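Local coordinates for protein argininosuccinate lyase (Chelativorans sp., PDB 6RXA) that probably cleaves argininosuccinate to fumarate and L-arginine and, as an EDDS lyase of the aspartase/fumarase superfamily, breaks C-N bonds in aminocarboxylic acids, at residues I229-A242 and L313-L327. The protein carries 2 engineered substitutions. Sequence-based numbering, arbitrary orientation. Where two conformers were deposited one is given.
Sequences IEGVAGWDHVAEHA and LNAIEYQMSAARVEL. Engineered in segment 313-327: Met-320 (natural residue Tyr).
Arg-324 lays its guanidinium flat on the indole of Trp-235, an off-centre cation-pi stack between the helix 228-233 to helix 236-262 junction and the loop after helix 303-314, in the mainly helical fold of the aspartase/fumarase superfamily. The two planes are 28° apart, and Arg-324 CZ sits 4.3 Å from the centroid of the Trp-235 six-membered ring, while Arg-324 CD covers the five-membered ring. A bend at chi3 (-63°) turns the guanidinium toward the end of helix 228-233, where Arg-324 NH1 donates in plane to a lone pair of Val-232 O (2.9 Å) and more weakly to Ala-233 O. Arg-324 NE bonds weakly back to Ser-321 O within its own loop; one good bond and weaker ones thus hold the rim of the group while the indole covers a face.

Trp-235 is the N-cap residue of helix 236-262. Its CG stands anti to the backbone N (chi1 -151°), which carries the ring into the loop; Val-238 CG2 covers the face opposite Arg-324, and Trp-235 NE1 donates to Val-325 O (2.9 Å). A leucine here would probably leave Val-325 O without this donor and the guanidinium without its aromatic platform. On helix 236-262, the His-241 ring has Leu-327 CD2 over one face in a CH-pi contact, 3.7 Å from its centroid.

Near the succinate-binding residue Asn-113, the engineered Met-320 packs its CB 3.9 Å from Val-232 CG2. Glu-230 OE2 forms a salt bridge to Lys-181 of a second subunit, which probably favours the charged carboxylate. That carboxylate lies nearly coplanar with the Tyr-318 ring, and Tyr-318 OH donates to the syn lone pair of Glu-230 OE1 at 2.5 Å.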
# COMPACT_ATOMS: atom_id res chain seq x y z
N ILE A 229 27.87 8.38 3.41
CA ILE A 229 26.89 7.29 3.42
C ILE A 229 25.51 7.83 3.07
O ILE A 229 24.80 7.28 2.23
CB ILE A 229 26.89 6.54 4.76
CG1 ILE A 229 28.20 5.81 4.98
CG2 ILE A 229 25.71 5.57 4.83
CD1 ILE A 229 28.46 5.53 6.44
N GLU A 230 25.12 8.93 3.70
CA GLU A 230 23.83 9.54 3.36
C GLU A 230 23.79 9.91 1.88
O GLU A 230 22.73 9.81 1.25
CB GLU A 230 23.58 10.75 4.26
CG GLU A 230 22.25 11.47 4.04
CD GLU A 230 21.02 10.65 4.42
OE1 GLU A 230 21.12 9.43 4.70
OE2 GLU A 230 19.93 11.26 4.43
N GLY A 231 24.93 10.29 1.31
CA GLY A 231 24.97 10.66 -0.09
C GLY A 231 24.57 9.53 -1.03
O GLY A 231 23.96 9.76 -2.07
N VAL A 232 24.93 8.29 -0.68
CA VAL A 232 24.59 7.15 -1.54
C VAL A 232 23.42 6.31 -1.03
O VAL A 232 22.69 5.71 -1.84
CB VAL A 232 25.81 6.24 -1.85
CG1 VAL A 232 26.89 7.05 -2.58
CG2 VAL A 232 26.35 5.56 -0.59
N ALA A 233 23.26 6.22 0.29
CA ALA A 233 22.18 5.45 0.90
C ALA A 233 20.88 6.23 1.01
O ALA A 233 19.80 5.62 1.06
CB ALA A 233 22.60 4.97 2.29
N GLY A 234 20.97 7.56 1.04
CA GLY A 234 19.79 8.38 1.24
C GLY A 234 18.81 8.27 0.09
O GLY A 234 19.17 8.43 -1.08
N TRP A 235 17.54 8.03 0.42
CA TRP A 235 16.48 7.82 -0.56
C TRP A 235 15.17 8.40 -0.07
O TRP A 235 14.14 8.23 -0.73
CB TRP A 235 16.31 6.31 -0.78
CG TRP A 235 15.81 5.89 -2.14
CD1 TRP A 235 14.61 5.33 -2.43
CD2 TRP A 235 16.55 5.92 -3.36
NE1 TRP A 235 14.54 5.03 -3.78
CE2 TRP A 235 15.72 5.39 -4.37
CE3 TRP A 235 17.82 6.38 -3.71
CZ2 TRP A 235 16.12 5.30 -5.70
CZ3 TRP A 235 18.23 6.28 -5.02
CH2 TRP A 235 17.38 5.75 -6.01
N ASP A 236 15.17 9.08 1.08
CA ASP A 236 13.89 9.50 1.65
C ASP A 236 13.22 10.55 0.78
O ASP A 236 11.99 10.65 0.78
CB ASP A 236 14.08 10.07 3.06
CG ASP A 236 14.39 9.02 4.11
OD1 ASP A 236 14.52 7.82 3.77
OD2 ASP A 236 14.45 9.43 5.30
N HIS A 237 14.01 11.35 0.05
CA HIS A 237 13.47 12.34 -0.88
C HIS A 237 12.69 11.69 -2.01
O HIS A 237 11.75 12.29 -2.53
CB HIS A 237 14.61 13.20 -1.44
CG HIS A 237 15.69 12.41 -2.13
ND1 HIS A 237 16.53 11.56 -1.45
CD2 HIS A 237 16.07 12.35 -3.43
CE1 HIS A 237 17.37 11.00 -2.30
NE2 HIS A 237 17.13 11.47 -3.51
N VAL A 238 13.07 10.47 -2.40
CA VAL A 238 12.33 9.75 -3.44
C VAL A 238 10.97 9.31 -2.90
O VAL A 238 9.93 9.48 -3.55
CB VAL A 238 13.17 8.58 -3.97
CG1 VAL A 238 12.46 7.86 -5.09
CG2 VAL A 238 14.54 9.08 -4.43
N ALA A 239 10.97 8.73 -1.70
CA ALA A 239 9.72 8.39 -1.03
C ALA A 239 8.85 9.62 -0.84
O ALA A 239 7.63 9.57 -1.07
CB ALA A 239 10.01 7.72 0.31
N GLU A 240 9.45 10.74 -0.43
CA GLU A 240 8.68 11.95 -0.17
C GLU A 240 8.08 12.52 -1.46
O GLU A 240 6.94 12.98 -1.45
CB GLU A 240 9.53 12.99 0.55
CG GLU A 240 8.77 14.22 0.96
CD GLU A 240 9.63 15.27 1.63
OE1 GLU A 240 10.79 15.00 1.95
OE2 GLU A 240 9.13 16.39 1.84
N HIS A 241 8.83 12.48 -2.56
CA HIS A 241 8.28 12.91 -3.85
C HIS A 241 7.08 12.05 -4.24
O HIS A 241 6.03 12.58 -4.64
CB HIS A 241 9.41 12.84 -4.88
CG HIS A 241 9.13 13.58 -6.14
ND1 HIS A 241 10.14 13.98 -7.00
CD2 HIS A 241 7.97 13.97 -6.71
CE1 HIS A 241 9.61 14.60 -8.04
NE2 HIS A 241 8.29 14.60 -7.89
N ALA A 242 7.19 10.74 -4.07
CA ALA A 242 6.06 9.86 -4.34
C ALA A 242 4.87 10.19 -3.44
O ALA A 242 3.71 10.17 -3.89
CB ALA A 242 6.48 8.40 -4.16
N LEU A 313 12.70 0.47 1.11
CA LEU A 313 13.53 1.06 2.16
C LEU A 313 13.39 0.30 3.47
O LEU A 313 14.36 0.15 4.21
CB LEU A 313 13.18 2.53 2.34
CG LEU A 313 13.47 3.43 1.13
CD1 LEU A 313 13.14 4.88 1.44
CD2 LEU A 313 14.92 3.27 0.69
N ASN A 314 12.20 -0.23 3.74
CA ASN A 314 11.99 -1.07 4.91
C ASN A 314 12.66 -2.42 4.80
O ASN A 314 12.69 -3.16 5.79
CB ASN A 314 10.49 -1.27 5.10
CG ASN A 314 9.86 -0.16 5.88
OD1 ASN A 314 10.37 0.24 6.93
ND2 ASN A 314 8.74 0.36 5.39
N ALA A 315 13.21 -2.78 3.65
CA ALA A 315 13.71 -4.13 3.41
C ALA A 315 15.23 -4.26 3.48
O ALA A 315 15.74 -5.38 3.38
CB ALA A 315 13.24 -4.62 2.03
N ILE A 316 15.95 -3.14 3.61
CA ILE A 316 17.40 -3.12 3.48
C ILE A 316 18.07 -2.54 4.72
O ILE A 316 17.42 -2.30 5.74
CB ILE A 316 17.82 -2.37 2.19
CG1 ILE A 316 17.34 -0.92 2.23
CG2 ILE A 316 17.25 -3.10 0.97
CD1 ILE A 316 17.98 -0.01 1.20
N GLU A 317 19.39 -2.35 4.66
CA GLU A 317 20.17 -1.66 5.67
C GLU A 317 20.36 -0.20 5.25
O GLU A 317 19.83 0.25 4.22
CB GLU A 317 21.51 -2.37 5.89
CG GLU A 317 21.36 -3.78 6.48
CD GLU A 317 20.78 -4.78 5.50
OE1 GLU A 317 21.31 -4.88 4.37
OE2 GLU A 317 19.82 -5.48 5.89
N TYR A 318 21.11 0.57 6.05
CA TYR A 318 21.34 1.99 5.73
C TYR A 318 22.58 2.08 4.84
O TYR A 318 23.62 2.64 5.21
CB TYR A 318 21.42 2.89 6.97
CG TYR A 318 20.85 4.24 6.60
CD1 TYR A 318 19.49 4.47 6.68
CD2 TYR A 318 21.64 5.24 6.09
CE1 TYR A 318 18.95 5.68 6.26
CE2 TYR A 318 21.11 6.46 5.67
CZ TYR A 318 19.75 6.67 5.76
OH TYR A 318 19.21 7.88 5.34
N GLN A 319 22.42 1.50 3.65
CA GLN A 319 23.49 1.30 2.70
C GLN A 319 23.04 1.68 1.29
O GLN A 319 21.84 1.72 0.99
CB GLN A 319 23.82 -0.20 2.58
CG GLN A 319 24.43 -0.82 3.80
CD GLN A 319 24.59 -2.33 3.67
OE1 GLN A 319 24.55 -2.89 2.57
NE2 GLN A 319 24.76 -3.00 4.81
N MET A 320 24.01 1.93 0.43
CA MET A 320 23.75 1.85 -1.00
C MET A 320 23.24 0.45 -1.32
O MET A 320 23.80 -0.55 -0.87
CB MET A 320 25.06 2.09 -1.75
CG MET A 320 24.98 1.83 -3.23
SD MET A 320 24.07 3.15 -4.01
CE MET A 320 23.77 2.44 -5.63
N SER A 321 22.17 0.38 -2.11
CA SER A 321 21.53 -0.87 -2.46
C SER A 321 20.92 -0.74 -3.84
O SER A 321 20.26 0.25 -4.13
CB SER A 321 20.42 -1.18 -1.45
OG SER A 321 19.61 -2.27 -1.87
N ALA A 322 21.11 -1.76 -4.66
CA ALA A 322 20.45 -1.82 -5.96
C ALA A 322 19.02 -2.35 -5.86
O ALA A 322 18.35 -2.49 -6.89
CB ALA A 322 21.29 -2.67 -6.92
N ALA A 323 18.52 -2.65 -4.66
CA ALA A 323 17.17 -3.16 -4.49
C ALA A 323 16.13 -2.06 -4.29
O ALA A 323 14.94 -2.38 -4.19
CB ALA A 323 17.10 -4.11 -3.28
N ARG A 324 16.53 -0.80 -4.21
CA ARG A 324 15.59 0.28 -3.95
C ARG A 324 14.74 0.56 -5.18
O ARG A 324 15.24 0.59 -6.31
CB ARG A 324 16.35 1.54 -3.54
CG ARG A 324 17.05 1.40 -2.18
CD ARG A 324 17.94 2.58 -1.84
NE ARG A 324 19.03 2.70 -2.81
CZ ARG A 324 20.02 3.59 -2.75
NH1 ARG A 324 20.09 4.46 -1.77
NH2 ARG A 324 20.93 3.60 -3.70
N VAL A 325 13.45 0.76 -4.96
CA VAL A 325 12.50 1.12 -6.01
C VAL A 325 12.57 2.61 -6.28
O VAL A 325 12.79 3.43 -5.37
CB VAL A 325 11.09 0.64 -5.60
CG1 VAL A 325 10.02 1.13 -6.56
CG2 VAL A 325 11.07 -0.89 -5.53
N GLU A 326 12.40 2.97 -7.55
CA GLU A 326 12.57 4.33 -8.04
C GLU A 326 11.21 4.96 -8.32
O GLU A 326 10.19 4.28 -8.47
CB GLU A 326 13.40 4.32 -9.32
CG GLU A 326 14.85 3.88 -9.10
CD GLU A 326 15.40 2.98 -10.20
OE1 GLU A 326 14.67 2.11 -10.72
OE2 GLU A 326 16.58 3.14 -10.56
N LEU A 327 11.21 6.29 -8.41
CA LEU A 327 10.07 7.04 -8.94
C LEU A 327 10.32 7.26 -10.43
O LEU A 327 11.31 7.91 -10.80
CB LEU A 327 9.91 8.38 -8.24
CG LEU A 327 8.70 9.21 -8.67
CD1 LEU A 327 7.38 8.46 -8.52
CD2 LEU A 327 8.66 10.54 -7.87
O HOH W 1 17.51 10.31 4.21
O HOH W 2 17.20 7.35 3.22